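Local coordinates for protein PROBABLE CHAIN-FATTY-ACID-CoA LIGASE FADD13 (Mycobacterium tuberculosis, PDB 3T5C) that belongs to the ANL superfamily of AMP-binding enzymes, here represented by its N-terminal domain, at residues 318-323 and 387-392. Residues are numbered along the deposited sequence; the frame is centred on the assembly and turned at random.
Sequences ALRKAG and DDEGYL
Lys321 lies across one face of the Tyr391 ring and carries its ammonium past the rim to two carboxylates. The contact is CH-pi: CE of Lys321 stands 3.7 Å from the ring centroid of Tyr391, 23° off the normal, while CG of the lysine lies 3.6 Å from CE2 of the tyrosine. Bends at its second and third torsions fold the lysine chain over the ring instead of letting it run straight outward. Beyond the ring, NZ of Lys321 forms a salt bridge with OD2 of Asp387 at 3.1 Å, met from above the carboxylate plane, and a longer one with OE2 of Glu389 at 3.6 Å.

That same OE2 of Glu389 receives NH1 of Arg320 at 3.2 Å through its syn lone pair. The bond is nearly straight (170°), and the guanidinium and carboxylate planes are close to coplanar; the second arm, NH2 to OE1, is weak. Glu389 thus joins both basic residues into a four-residue salt-bridge network, whose two positive groups probably help to hold the carboxylate ionised.

Asp387 also organises its own loop: OD1 accepts the backbone N of Glu389, giving an Asx turn, and that of Tyr391, the two donors arriving from opposite faces of the carboxylate. OD2, the other oxygen, is the one that meets the lysine. The main polar partner of both Arg320 and Tyr391 is Asp317, just ahead of 318-323, which salt-bridges NH2 of Arg320 and hydrogen-bonds the Tyr391 hydroxyl.

The contact is a surface one, joining the loop between strands 310-313 and 327-328 to the turn between strands 382-386 and 392-394. Backbone bonds from Leu392 to Ala325 and Gly326 continue the junction, Leu313 of strand 310-313 touches both Lys321 and Tyr391, and Leu319 packs on helix 284-291.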
loop_
_atom_site.group_PDB
_atom_site.type_symbol
_atom_site.label_atom_id
_atom_site.label_comp_id
_atom_site.label_asym_id
_atom_site.label_seq_id
_atom_site.Cartn_x
_atom_site.Cartn_y
_atom_site.Cartn_z
ATOM N N ALA A 318 15.008 -17.505 -4.339
ATOM C CA ALA A 318 15.578 -16.263 -4.863
ATOM C C ALA A 318 16.750 -16.450 -5.826
ATOM O O ALA A 318 16.881 -15.716 -6.812
ATOM C CB ALA A 318 16.005 -15.363 -3.701
ATOM N N LEU A 319 17.609 -17.423 -5.540
ATOM C CA LEU A 319 18.758 -17.664 -6.396
ATOM C C LEU A 319 18.484 -18.802 -7.375
ATOM O O LEU A 319 18.822 -18.706 -8.554
ATOM C CB LEU A 319 19.987 -17.979 -5.541
ATOM C CG LEU A 319 21.345 -17.561 -6.108
ATOM C CD1 LEU A 319 21.366 -16.056 -6.379
ATOM C CD2 LEU A 319 22.432 -17.930 -5.111
ATOM N N ARG A 320 17.856 -19.868 -6.885
ATOM C CA ARG A 320 17.540 -21.023 -7.719
ATOM C C ARG A 320 16.631 -20.685 -8.905
ATOM O O ARG A 320 16.735 -21.297 -9.972
ATOM C CB ARG A 320 16.889 -22.117 -6.870
ATOM C CG ARG A 320 16.622 -23.416 -7.618
ATOM C CD ARG A 320 16.136 -24.507 -6.674
ATOM N NE ARG A 320 14.752 -24.316 -6.247
ATOM C CZ ARG A 320 13.690 -24.631 -6.983
ATOM N NH1 ARG A 320 13.846 -25.154 -8.192
ATOM N NH2 ARG A 320 12.471 -24.430 -6.509
ATOM N N LYS A 321 15.740 -19.716 -8.720
ATOM C CA LYS A 321 14.818 -19.318 -9.780
ATOM C C LYS A 321 14.998 -17.851 -10.142
ATOM O O LYS A 321 14.023 -17.149 -10.393
ATOM C CB LYS A 321 13.365 -19.543 -9.345
ATOM C CG LYS A 321 13.062 -20.938 -8.851
ATOM C CD LYS A 321 13.267 -21.996 -9.919
ATOM C CE LYS A 321 12.244 -21.877 -11.028
ATOM N NZ LYS A 321 12.238 -23.103 -11.875
ATOM N N ALA A 322 16.243 -17.390 -10.163
ATOM C CA ALA A 322 16.533 -16.001 -10.499
ATOM C C ALA A 322 15.785 -15.572 -11.766
ATOM O O ALA A 322 15.702 -16.321 -12.740
ATOM C CB ALA A 322 18.033 -15.814 -10.683
ATOM N N GLY A 323 15.238 -14.361 -11.736
ATOM C CA GLY A 323 14.500 -13.853 -12.877
ATOM C C GLY A 323 13.010 -14.109 -12.770
ATOM O O GLY A 323 12.215 -13.441 -13.428
ATOM N N ASP A 387 6.477 -22.011 -15.808
ATOM C CA ASP A 387 7.082 -23.335 -15.932
ATOM C C ASP A 387 6.330 -24.411 -15.161
ATOM O O ASP A 387 5.336 -24.125 -14.485
ATOM C CB ASP A 387 8.561 -23.326 -15.495
ATOM C CG ASP A 387 8.755 -23.052 -14.002
ATOM O OD1 ASP A 387 7.905 -23.460 -13.179
ATOM O OD2 ASP A 387 9.790 -22.446 -13.651
ATOM N N ASP A 388 6.823 -25.645 -15.267
ATOM C CA ASP A 388 6.218 -26.801 -14.613
ATOM C C ASP A 388 6.059 -26.723 -13.096
ATOM O O ASP A 388 5.191 -27.389 -12.536
ATOM C CB ASP A 388 6.996 -28.075 -14.962
ATOM C CG ASP A 388 6.700 -28.575 -16.362
ATOM O OD1 ASP A 388 7.140 -29.699 -16.692
ATOM O OD2 ASP A 388 6.032 -27.850 -17.129
ATOM N N GLU A 389 6.896 -25.939 -12.426
ATOM C CA GLU A 389 6.787 -25.818 -10.976
ATOM C C GLU A 389 5.830 -24.690 -10.625
ATOM O O GLU A 389 5.532 -24.458 -9.450
ATOM C CB GLU A 389 8.148 -25.532 -10.338
ATOM C CG GLU A 389 9.162 -26.653 -10.433
ATOM C CD GLU A 389 10.390 -26.370 -9.587
ATOM O OE1 GLU A 389 10.262 -26.343 -8.342
ATOM O OE2 GLU A 389 11.478 -26.165 -10.168
ATOM N N GLY A 390 5.360 -23.987 -11.650
ATOM C CA GLY A 390 4.440 -22.891 -11.428
ATOM C C GLY A 390 5.126 -21.548 -11.278
ATOM O O GLY A 390 4.494 -20.574 -10.874
ATOM N N TYR A 391 6.418 -21.479 -11.591
ATOM C CA TYR A 391 7.115 -20.205 -11.478
ATOM C C TYR A 391 6.815 -19.305 -12.667
ATOM O O TYR A 391 6.830 -19.739 -13.822
ATOM C CB TYR A 391 8.623 -20.408 -11.328
ATOM C CG TYR A 391 9.010 -21.003 -9.993
ATOM C CD1 TYR A 391 9.004 -22.380 -9.800
ATOM C CD2 TYR A 391 9.333 -20.187 -8.909
ATOM C CE1 TYR A 391 9.314 -22.936 -8.562
ATOM C CE2 TYR A 391 9.639 -20.732 -7.660
ATOM C CZ TYR A 391 9.629 -22.110 -7.497
ATOM O OH TYR A 391 9.947 -22.676 -6.286
ATOM N N LEU A 392 6.528 -18.044 -12.368
ATOM C CA LEU A 392 6.203 -17.067 -13.392
ATOM C C LEU A 392 7.383 -16.208 -13.808
ATOM O O LEU A 392 8.218 -15.820 -12.994
ATOM C CB LEU A 392 5.072 -16.149 -12.912
ATOM C CG LEU A 392 4.758 -14.934 -13.793
ATOM C CD1 LEU A 392 4.219 -15.398 -15.138
ATOM C CD2 LEU A 392 3.752 -14.038 -13.085
#